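Local coordinates for dihydrofolate reductase (Schistosoma mansoni, PDB 3VCO), which catalyses the NADPH-dependent reduction of 7,8-dihydrofolate to 5,6,7,8-tetrahydrofolate, a step required for thymidylate, purine and glycine synthesis, at residues R87-T95 and F102-A112; L63-T73 and S123-G133. One frame throughout, in Å; residues are numbered along the deposited sequence. Where two conformers were deposited one is given.

Both contacts are parallel strand pairs of the same sheet, and strands 64-70 and 88-92 are neighbours that join them. Contact 2 lies in the core of the sheet and contact 1 nearer its border: the centre of contact 2 is about 7 Å from the centre of the chain, that of contact 1 about 14 Å. Along the sequence contact 2 encloses contact 1. Contact 1 adds the border strand 104-106 and is held by four backbone bonds and small aliphatic side chains. Contact 2 is longer, has a bulge supported by an asparagine side chain, and brings in larger groups, Phe129, Ile131 and Met69. Helix 109-116 packs against both pairs. At the C-terminal end of the strands each contact holds a sulfate beside residues of the probable NADP(H) site.

Contact 1: residues R87-T95 and F102-A112; sequences RINIVVSST and FVQVVPSLNAA. With SO4 (sulfate ion), chain B.
Strands 88-92 and 104-106 run parallel with a crossing angle of -27°, pairing Ile90 with Gln104, Val91 with Val105 and Val92 with Val106. This is the border of the parallel part of the dihydrofolate reductase sheet: strand 88-92 is hydrogen-bonded on its other side to strand 64-70. Gln104 is bound through both backbone groups, its N to Asn89 O at 2.8 Å and its O to Val91 N at 2.7 Å. Val106 repeats the pattern two residues on, donating to Val91 O and accepting from Ser93 N. A water bridges Asn89 N and Phe102 O where the strands begin.

On the face carrying Ile90, Val92 and Val106, helix 109-116 folds back over the strands. Ile90 turns its CG2 branch to this helix, meeting Ala112 CB at 3.8 Å and Val106 CG2 at 3.9 Å. Val92 places CG1 anti to its own N (chi1 174°), which brings that methyl against the start of the helix, 3.5 Å from Ser108 CA. Ser108 caps the same helix, its OG accepting from Ala111 N.

On the opposite face Val91 and Asn89 pack on Trp74 of helix 71-76, and Val91 CG2 touches Val103 CG1. Both methyls of Val103 lie beside Asn89 CB, with CG2 at 4.1 Å, whereas the amide of Asn89 turns elsewhere: OD1 takes a bond from Leu84 N and ND2 gives a weak one to Arg87 O.

Beyond the strand, Ser93, Ser94 and Thr95 belong to the probable NADP(H) site, and a sulfate sits here, consistent with a place for a cofactor phosphate. Ser93 OG donates to its O3, while sulfate O1 receives Ser94 N at 2.9 Å, nearly straight at 168°, and the longer bond of Ser94 OG at 3.2 Å.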
loop_
_atom_site.group_PDB
_atom_site.type_symbol
_atom_site.label_atom_id
_atom_site.label_comp_id
_atom_site.label_asym_id
_atom_site.label_seq_id
_atom_site.Cartn_x
_atom_site.Cartn_y
_atom_site.Cartn_z
ATOM N N ARG A 87 3.555 -5.517 -11.452
ATOM C CA ARG A 87 4.240 -5.131 -10.234
ATOM C C ARG A 87 4.955 -6.329 -9.706
ATOM O O ARG A 87 4.528 -7.467 -9.917
ATOM C CB ARG A 87 3.214 -4.627 -9.176
ATOM C CG ARG A 87 2.630 -3.283 -9.550
ATOM C CD ARG A 87 1.239 -3.130 -8.977
ATOM N NE ARG A 87 0.305 -3.811 -9.847
ATOM C CZ ARG A 87 -1.009 -3.780 -9.725
ATOM N NH1 ARG A 87 -1.588 -3.053 -8.768
ATOM N NH2 ARG A 87 -1.747 -4.451 -10.607
ATOM N N ILE A 88 6.057 -6.092 -9.026
ATOM C CA ILE A 88 6.752 -7.167 -8.338
ATOM C C ILE A 88 5.977 -7.353 -7.042
ATOM O O ILE A 88 5.881 -6.427 -6.239
ATOM C CB ILE A 88 8.195 -6.730 -8.007
ATOM C CG1 ILE A 88 8.984 -6.471 -9.307
ATOM C CG2 ILE A 88 8.899 -7.769 -7.087
ATOM C CD1 ILE A 88 10.162 -5.584 -9.111
ATOM N N ASN A 89 5.387 -8.525 -6.863
ATOM C CA ASN A 89 4.633 -8.860 -5.648
ATOM C C ASN A 89 5.532 -9.519 -4.608
ATOM O O ASN A 89 6.185 -10.542 -4.890
ATOM C CB ASN A 89 3.510 -9.860 -5.958
ATOM C CG ASN A 89 2.399 -9.277 -6.798
ATOM O OD1 ASN A 89 1.224 -9.477 -6.489
ATOM N ND2 ASN A 89 2.752 -8.539 -7.851
ATOM N N ILE A 90 5.529 -8.989 -3.390
ATOM C CA ILE A 90 6.345 -9.574 -2.340
ATOM C C ILE A 90 5.484 -9.705 -1.086
ATOM O O ILE A 90 4.898 -8.736 -0.642
ATOM C CB ILE A 90 7.561 -8.681 -1.980
ATOM C CG1 ILE A 90 8.461 -8.498 -3.190
ATOM C CG2 ILE A 90 8.406 -9.322 -0.841
ATOM C CD1 ILE A 90 9.604 -7.570 -2.916
ATOM N N VAL A 91 5.375 -10.920 -0.567
ATOM C CA VAL A 91 4.608 -11.116 0.653
ATOM C C VAL A 91 5.591 -11.355 1.805
ATOM O O VAL A 91 6.505 -12.160 1.659
ATOM C CB VAL A 91 3.645 -12.321 0.505
ATOM C CG1 VAL A 91 2.863 -12.557 1.804
ATOM C CG2 VAL A 91 2.652 -12.083 -0.667
ATOM N N VAL A 92 5.396 -10.666 2.927
ATOM C CA VAL A 92 6.272 -10.826 4.071
ATOM C C VAL A 92 5.551 -11.772 5.024
ATOM O O VAL A 92 4.595 -11.378 5.675
ATOM C CB VAL A 92 6.523 -9.491 4.763
ATOM C CG1 VAL A 92 7.340 -9.684 6.099
ATOM C CG2 VAL A 92 7.181 -8.508 3.744
ATOM N N SER A 93 6.006 -13.017 5.062
ATOM C CA SER A 93 5.357 -14.063 5.840
ATOM C C SER A 93 6.366 -15.178 6.149
ATOM O O SER A 93 7.257 -15.426 5.361
ATOM C CB SER A 93 4.173 -14.626 5.035
ATOM O OG SER A 93 3.596 -15.792 5.642
ATOM N N SER A 94 6.209 -15.858 7.277
ATOM C CA SER A 94 6.991 -17.069 7.543
ATOM C C SER A 94 6.132 -18.310 7.314
ATOM O O SER A 94 6.642 -19.427 7.256
ATOM C CB SER A 94 7.551 -17.087 8.967
ATOM O OG SER A 94 7.157 -15.950 9.718
ATOM N N THR A 95 4.827 -18.093 7.157
ATOM C CA THR A 95 3.863 -19.176 6.983
ATOM C C THR A 95 3.693 -19.580 5.524
ATOM O O THR A 95 3.703 -20.760 5.197
ATOM C CB THR A 95 2.473 -18.747 7.452
ATOM O OG1 THR A 95 2.584 -17.713 8.437
ATOM C CG2 THR A 95 1.743 -19.922 8.014
ATOM N N PHE A 102 6.504 -16.204 -9.614
ATOM C CA PHE A 102 7.093 -14.870 -9.591
ATOM C C PHE A 102 6.628 -14.004 -8.429
ATOM O O PHE A 102 7.091 -12.884 -8.272
ATOM C CB PHE A 102 7.000 -14.190 -10.968
ATOM C CG PHE A 102 7.793 -14.912 -12.047
ATOM C CD1 PHE A 102 9.141 -14.656 -12.216
ATOM C CD2 PHE A 102 7.199 -15.875 -12.840
ATOM C CE1 PHE A 102 9.862 -15.298 -13.156
ATOM C CE2 PHE A 102 7.929 -16.553 -13.802
ATOM C CZ PHE A 102 9.264 -16.263 -13.960
ATOM N N VAL A 103 5.736 -14.530 -7.596
ATOM C CA VAL A 103 5.435 -13.853 -6.353
ATOM C C VAL A 103 6.555 -14.205 -5.361
ATOM O O VAL A 103 6.904 -15.356 -5.209
ATOM C CB VAL A 103 4.058 -14.256 -5.799
ATOM C CG1 VAL A 103 3.845 -13.646 -4.393
ATOM C CG2 VAL A 103 2.920 -13.821 -6.791
ATOM N N GLN A 104 7.124 -13.222 -4.698
ATOM C CA GLN A 104 8.207 -13.488 -3.726
ATOM C C GLN A 104 7.688 -13.544 -2.290
ATOM O O GLN A 104 6.850 -12.751 -1.888
ATOM C CB GLN A 104 9.285 -12.405 -3.792
ATOM C CG GLN A 104 9.759 -12.075 -5.230
ATOM C CD GLN A 104 10.535 -13.224 -5.841
ATOM O OE1 GLN A 104 11.447 -13.754 -5.224
ATOM N NE2 GLN A 104 10.137 -13.648 -7.036
ATOM N N VAL A 105 8.180 -14.505 -1.528
ATOM C CA VAL A 105 7.816 -14.619 -0.126
ATOM C C VAL A 105 9.075 -14.491 0.694
ATOM O O VAL A 105 10.025 -15.201 0.408
ATOM C CB VAL A 105 7.212 -15.998 0.145
ATOM C CG1 VAL A 105 6.920 -16.157 1.629
ATOM C CG2 VAL A 105 5.940 -16.210 -0.738
ATOM N N VAL A 106 9.119 -13.557 1.653
ATOM C CA VAL A 106 10.308 -13.346 2.482
ATOM C C VAL A 106 9.868 -13.192 3.949
ATOM O O VAL A 106 8.713 -12.889 4.205
ATOM C CB VAL A 106 11.085 -12.087 2.031
ATOM C CG1 VAL A 106 11.511 -12.194 0.541
ATOM C CG2 VAL A 106 10.229 -10.847 2.241
ATOM N N PRO A 107 10.765 -13.468 4.921
ATOM C CA PRO A 107 10.301 -13.495 6.313
ATOM C C PRO A 107 10.133 -12.116 6.942
ATOM O O PRO A 107 9.492 -12.013 8.003
ATOM C CB PRO A 107 11.424 -14.240 7.047
ATOM C CG PRO A 107 12.638 -13.989 6.211
ATOM C CD PRO A 107 12.159 -13.930 4.789
ATOM N N SER A 108 10.681 -11.078 6.315
ATOM C CA SER A 108 10.701 -9.774 6.964
ATOM C C SER A 108 10.715 -8.642 5.952
ATOM O O SER A 108 11.024 -8.844 4.783
ATOM C CB SER A 108 11.883 -9.646 7.940
ATOM O OG SER A 108 13.100 -9.425 7.236
ATOM N N LEU A 109 10.336 -7.457 6.405
ATOM C CA LEU A 109 10.467 -6.247 5.585
ATOM C C LEU A 109 11.921 -5.982 5.199
ATOM O O LEU A 109 12.192 -5.564 4.069
ATOM C CB LEU A 109 9.913 -5.037 6.343
ATOM C CG LEU A 109 9.873 -3.735 5.546
ATOM C CD1 LEU A 109 8.946 -3.936 4.304
ATOM C CD2 LEU A 109 9.351 -2.652 6.424
ATOM N N ASN A 110 12.832 -6.188 6.153
ATOM C CA ASN A 110 14.266 -6.105 5.905
ATOM C C ASN A 110 14.553 -6.874 4.663
ATOM O O ASN A 110 15.167 -6.365 3.725
ATOM C CB ASN A 110 15.108 -6.734 7.046
ATOM C CG ASN A 110 15.453 -5.743 8.110
ATOM O OD1 ASN A 110 15.179 -4.568 7.921
ATOM N ND2 ASN A 110 16.053 -6.190 9.246
ATOM N N ALA A 111 14.088 -8.118 4.667
ATOM C CA ALA A 111 14.393 -9.021 3.592
ATOM C C ALA A 111 13.730 -8.599 2.269
ATOM O O ALA A 111 14.320 -8.787 1.212
ATOM C CB ALA A 111 14.093 -10.482 3.985
ATOM N N ALA A 112 12.524 -8.024 2.324
ATOM C CA ALA A 112 11.887 -7.550 1.091
ATOM C C ALA A 112 12.748 -6.447 0.466
ATOM O O ALA A 112 12.950 -6.439 -0.731
ATOM C CB ALA A 112 10.481 -7.027 1.349
HETATM S S SO4 B . 2.917 -14.692 9.302
HETATM O O1 SO4 B . 4.370 -14.567 9.152
HETATM O O2 SO4 B . 2.438 -13.552 10.075
HETATM O O3 SO4 B . 2.277 -14.827 7.991
HETATM O O4 SO4 B . 2.597 -15.922 10.026
HETATM O O HOH W 1 5.938 -10.711 -8.512
#

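Contact 2: residues L63-T73 and S123-G133. With SO4 (sulfate ion), chain C.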
loop_
_atom_site.group_PDB
_atom_site.type_symbol
_atom_site.label_atom_id
_atom_site.label_comp_id
_atom_site.label_asym_id
_atom_site.label_seq_id
_atom_site.Cartn_x
_atom_site.Cartn_y
_atom_site.Cartn_z
ATOM N N LEU A 63 10.499 -0.213 -16.205
ATOM C CA LEU A 63 10.592 -0.612 -14.795
ATOM C C LEU A 63 9.254 -1.011 -14.187
ATOM O O LEU A 63 8.188 -0.718 -14.741
ATOM C CB LEU A 63 11.206 0.520 -13.973
ATOM C CG LEU A 63 12.501 1.099 -14.537
ATOM C CD1 LEU A 63 13.094 2.132 -13.585
ATOM C CD2 LEU A 63 13.525 0.009 -14.868
ATOM N N LYS A 64 9.309 -1.660 -13.027
ATOM C CA LYS A 64 8.083 -2.056 -12.319
ATOM C C LYS A 64 8.163 -1.654 -10.873
ATOM O O LYS A 64 9.181 -1.861 -10.223
ATOM C CB LYS A 64 7.901 -3.574 -12.330
ATOM C CG LYS A 64 8.213 -4.288 -13.646
ATOM C CD LYS A 64 6.972 -4.384 -14.493
ATOM C CE LYS A 64 7.351 -4.523 -15.982
ATOM N NZ LYS A 64 6.154 -4.893 -16.725
ATOM N N ASN A 65 7.070 -1.136 -10.344
ATOM C CA ASN A 65 7.022 -0.909 -8.909
ATOM C C ASN A 65 6.896 -2.225 -8.139
ATOM O O ASN A 65 6.495 -3.225 -8.708
ATOM C CB ASN A 65 5.884 0.048 -8.551
ATOM C CG ASN A 65 6.051 1.377 -9.201
ATOM O OD1 ASN A 65 7.181 1.883 -9.285
ATOM N ND2 ASN A 65 4.951 1.954 -9.697
ATOM N N ALA A 66 7.306 -2.229 -6.870
ATOM C CA ALA A 66 7.096 -3.374 -5.972
ATOM C C ALA A 66 5.931 -3.074 -5.029
ATOM O O ALA A 66 5.770 -1.932 -4.584
ATOM C CB ALA A 66 8.372 -3.689 -5.160
ATOM N N VAL A 67 5.066 -4.061 -4.804
ATOM C CA VAL A 67 4.047 -3.939 -3.763
ATOM C C VAL A 67 4.369 -5.006 -2.720
ATOM O O VAL A 67 4.507 -6.181 -3.050
ATOM C CB VAL A 67 2.621 -4.144 -4.266
ATOM C CG1 VAL A 67 2.198 -2.926 -5.146
ATOM C CG2 VAL A 67 2.513 -5.465 -5.089
ATOM N N VAL A 68 4.564 -4.543 -1.487
ATOM C CA VAL A 68 4.992 -5.386 -0.408
ATOM C C VAL A 68 3.834 -5.446 0.580
ATOM O O VAL A 68 3.218 -4.416 0.867
ATOM C CB VAL A 68 6.278 -4.823 0.254
ATOM C CG1 VAL A 68 6.775 -5.795 1.336
ATOM C CG2 VAL A 68 7.404 -4.549 -0.821
ATOM N N MET A 69 3.517 -6.646 1.072
ATOM C CA MET A 69 2.340 -6.809 1.915
ATOM C C MET A 69 2.516 -8.035 2.814
ATOM O O MET A 69 3.306 -8.912 2.486
ATOM C CB MET A 69 1.107 -7.015 1.025
ATOM C CG MET A 69 1.124 -8.382 0.336
ATOM S SD MET A 69 -0.040 -8.538 -1.018
ATOM C CE MET A 69 1.148 -8.180 -2.306
ATOM N N GLY A 70 1.755 -8.092 3.927
ATOM C CA GLY A 70 1.679 -9.290 4.771
ATOM C C GLY A 70 0.810 -10.354 4.121
ATOM O O GLY A 70 0.116 -10.094 3.120
ATOM N N ARG A 71 0.805 -11.549 4.708
ATOM C CA ARG A 71 -0.001 -12.669 4.214
ATOM C C ARG A 71 -1.499 -12.443 4.254
ATOM O O ARG A 71 -2.228 -12.824 3.311
ATOM C CB ARG A 71 0.343 -13.960 4.976
ATOM C CG ARG A 71 -0.535 -15.153 4.551
ATOM C CD ARG A 71 -0.020 -16.533 4.999
ATOM N NE ARG A 71 -0.834 -17.578 4.349
ATOM C CZ ARG A 71 -0.642 -18.886 4.467
ATOM N NH1 ARG A 71 0.326 -19.346 5.238
ATOM N NH2 ARG A 71 -1.438 -19.739 3.828
ATOM N N VAL A 72 -1.980 -11.824 5.321
ATOM C CA VAL A 72 -3.424 -11.653 5.423
ATOM C C VAL A 72 -3.875 -10.646 4.377
ATOM O O VAL A 72 -4.940 -10.809 3.785
ATOM C CB VAL A 72 -3.921 -11.245 6.836
ATOM C CG1 VAL A 72 -5.433 -11.008 6.811
ATOM C CG2 VAL A 72 -3.565 -12.326 7.871
ATOM N N THR A 73 -3.050 -9.636 4.111
ATOM C CA THR A 73 -3.356 -8.742 2.996
ATOM C C THR A 73 -3.356 -9.548 1.693
ATOM O O THR A 73 -4.317 -9.534 0.941
ATOM C CB THR A 73 -2.370 -7.539 2.911
ATOM O OG1 THR A 73 -2.527 -6.732 4.073
ATOM C CG2 THR A 73 -2.663 -6.676 1.677
ATOM N N SER A 123 17.651 -3.922 -11.114
ATOM C CA SER A 123 17.610 -3.301 -12.438
ATOM C C SER A 123 16.148 -3.133 -12.891
ATOM O O SER A 123 15.862 -2.534 -13.912
ATOM C CB SER A 123 18.368 -4.168 -13.451
ATOM O OG SER A 123 19.760 -4.222 -13.199
ATOM N N ILE A 124 15.218 -3.688 -12.126
ATOM C CA ILE A 124 13.811 -3.674 -12.510
ATOM C C ILE A 124 12.952 -2.696 -11.697
ATOM O O ILE A 124 12.065 -2.026 -12.237
ATOM C CB ILE A 124 13.207 -5.065 -12.334
ATOM C CG1 ILE A 124 14.157 -6.101 -12.924
ATOM C CG2 ILE A 124 11.811 -5.126 -12.981
ATOM C CD1 ILE A 124 13.639 -7.509 -12.872
ATOM N N VAL A 125 13.210 -2.627 -10.398
ATOM C CA VAL A 125 12.335 -1.912 -9.456
ATOM C C VAL A 125 12.357 -0.395 -9.675
ATOM O O VAL A 125 13.394 0.194 -9.980
ATOM C CB VAL A 125 12.758 -2.225 -7.995
ATOM C CG1 VAL A 125 14.185 -1.768 -7.762
ATOM C CG2 VAL A 125 11.814 -1.545 -6.968
ATOM N N ASP A 126 11.198 0.227 -9.589
ATOM C CA ASP A 126 11.137 1.664 -9.603
ATOM C C ASP A 126 10.802 2.058 -8.166
ATOM O O ASP A 126 11.717 2.200 -7.356
ATOM C CB ASP A 126 10.122 2.211 -10.616
ATOM C CG ASP A 126 10.185 3.743 -10.732
ATOM O OD1 ASP A 126 10.957 4.378 -9.967
ATOM O OD2 ASP A 126 9.482 4.308 -11.593
ATOM N N GLU A 127 9.519 2.182 -7.813
ATOM C CA GLU A 127 9.150 2.569 -6.448
ATOM C C GLU A 127 8.644 1.353 -5.636
ATOM O O GLU A 127 8.276 0.305 -6.204
ATOM C CB GLU A 127 8.113 3.720 -6.443
ATOM C CG GLU A 127 8.574 5.059 -7.177
ATOM C CD GLU A 127 8.945 6.197 -6.221
ATOM O OE1 GLU A 127 8.597 6.092 -5.037
ATOM O OE2 GLU A 127 9.596 7.202 -6.645
ATOM N N VAL A 128 8.643 1.501 -4.323
ATOM C CA VAL A 128 8.240 0.452 -3.408
ATOM C C VAL A 128 6.997 0.936 -2.664
ATOM O O VAL A 128 7.005 2.036 -2.093
ATOM C CB VAL A 128 9.373 0.154 -2.405
ATOM C CG1 VAL A 128 8.941 -0.874 -1.377
ATOM C CG2 VAL A 128 10.609 -0.343 -3.171
ATOM N N PHE A 129 5.926 0.139 -2.721
ATOM C CA PHE A 129 4.693 0.458 -1.982
ATOM C C PHE A 129 4.477 -0.631 -0.935
ATOM O O PHE A 129 4.565 -1.809 -1.267
ATOM C CB PHE A 129 3.500 0.555 -2.945
ATOM C CG PHE A 129 3.658 1.675 -3.975
ATOM C CD1 PHE A 129 3.074 2.911 -3.770
ATOM C CD2 PHE A 129 4.489 1.507 -5.085
ATOM C CE1 PHE A 129 3.266 3.939 -4.655
ATOM C CE2 PHE A 129 4.695 2.534 -5.996
ATOM C CZ PHE A 129 4.107 3.772 -5.783
ATOM N N ILE A 130 4.187 -0.224 0.304
ATOM C CA ILE A 130 3.757 -1.121 1.352
ATOM C C ILE A 130 2.222 -1.015 1.435
ATOM O O ILE A 130 1.684 0.054 1.756
ATOM C CB ILE A 130 4.338 -0.678 2.703
ATOM C CG1 ILE A 130 5.869 -0.613 2.649
ATOM C CG2 ILE A 130 3.845 -1.580 3.849
ATOM C CD1 ILE A 130 6.519 -1.924 2.371
ATOM N N ILE A 131 1.522 -2.114 1.155
ATOM C CA ILE A 131 0.077 -2.033 0.977
ATOM C C ILE A 131 -0.673 -2.639 2.135
ATOM O O ILE A 131 -1.887 -2.825 2.107
ATOM C CB ILE A 131 -0.369 -2.611 -0.362
ATOM C CG1 ILE A 131 -0.143 -4.114 -0.401
ATOM C CG2 ILE A 131 0.409 -1.868 -1.519
ATOM C CD1 ILE A 131 -0.812 -4.768 -1.554
ATOM N N GLY A 132 0.065 -2.962 3.164
ATOM C CA GLY A 132 -0.637 -3.384 4.331
ATOM C C GLY A 132 -0.130 -4.620 4.929
ATOM O O GLY A 132 0.745 -5.303 4.380
ATOM N N GLY A 133 -0.851 -4.935 5.998
ATOM C CA GLY A 133 -0.282 -5.361 7.228
ATOM C C GLY A 133 -0.200 -4.149 8.133
ATOM O O GLY A 133 0.543 -3.218 7.871
HETATM S S SO4 C . -0.869 -8.922 7.202
HETATM O O1 SO4 C . 0.272 -8.155 7.731
HETATM O O2 SO4 C . -1.212 -8.565 5.829
HETATM O O3 SO4 C . -0.486 -10.334 7.284
HETATM O O4 SO4 C . -2.068 -8.666 8.018
#
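The Phe129 ring meets strand 64-70 by its edge: Ala66 O lies in the ring plane, 3.7 Å from CD2, and Asn65 CG stands 3.7 Å from CE2. The Asn65 amide is turned 61° to the ring, so the two groups cross without stacking. Val55 and Thr56 of helix 46-57 also touch the ring. The amide is held at both ends. OD1 accepts from Glu127 N at 2.8 Å, and ND2 donates to Lys58 O and Thr56 O.

The bond to Glu127 belongs to a beta bulge, where one extra residue in strand 125-130 shifts the register between Lys64 and Ala66. There Asp126 N reaches Lys64 O from 54° above the carbonyl plane, and the Asp126 carboxylate, lying alongside Asn65, accepts from His60 N through OD2. Past the bulge the parallel pairing is regular, with Val68 bonded to both Phe129 O and Ile131 N.

On the face of Ala66 and Val68, Ile130 bends its CD1 back to 3.6 Å from Val68 CB. At the end of the regular pairing, Ile131 has CG1 between its N and carbonyl carbon (chi1 67°), which presses it tightly on Met69 CB at 3.5 Å.

After the strands, Gly70 N bonds to Gly132 O, and helix 71-76 opens onto a sulfate. Its O2 is gripped by Thr73 N at 2.7 Å and Thr73 OG1 at 2.9 Å, and its O3 by Val72 N. An anion at a helix N-terminus next to paired glycines is consistent with the cofactor diphosphate site of the dihydrofolate reductase fold.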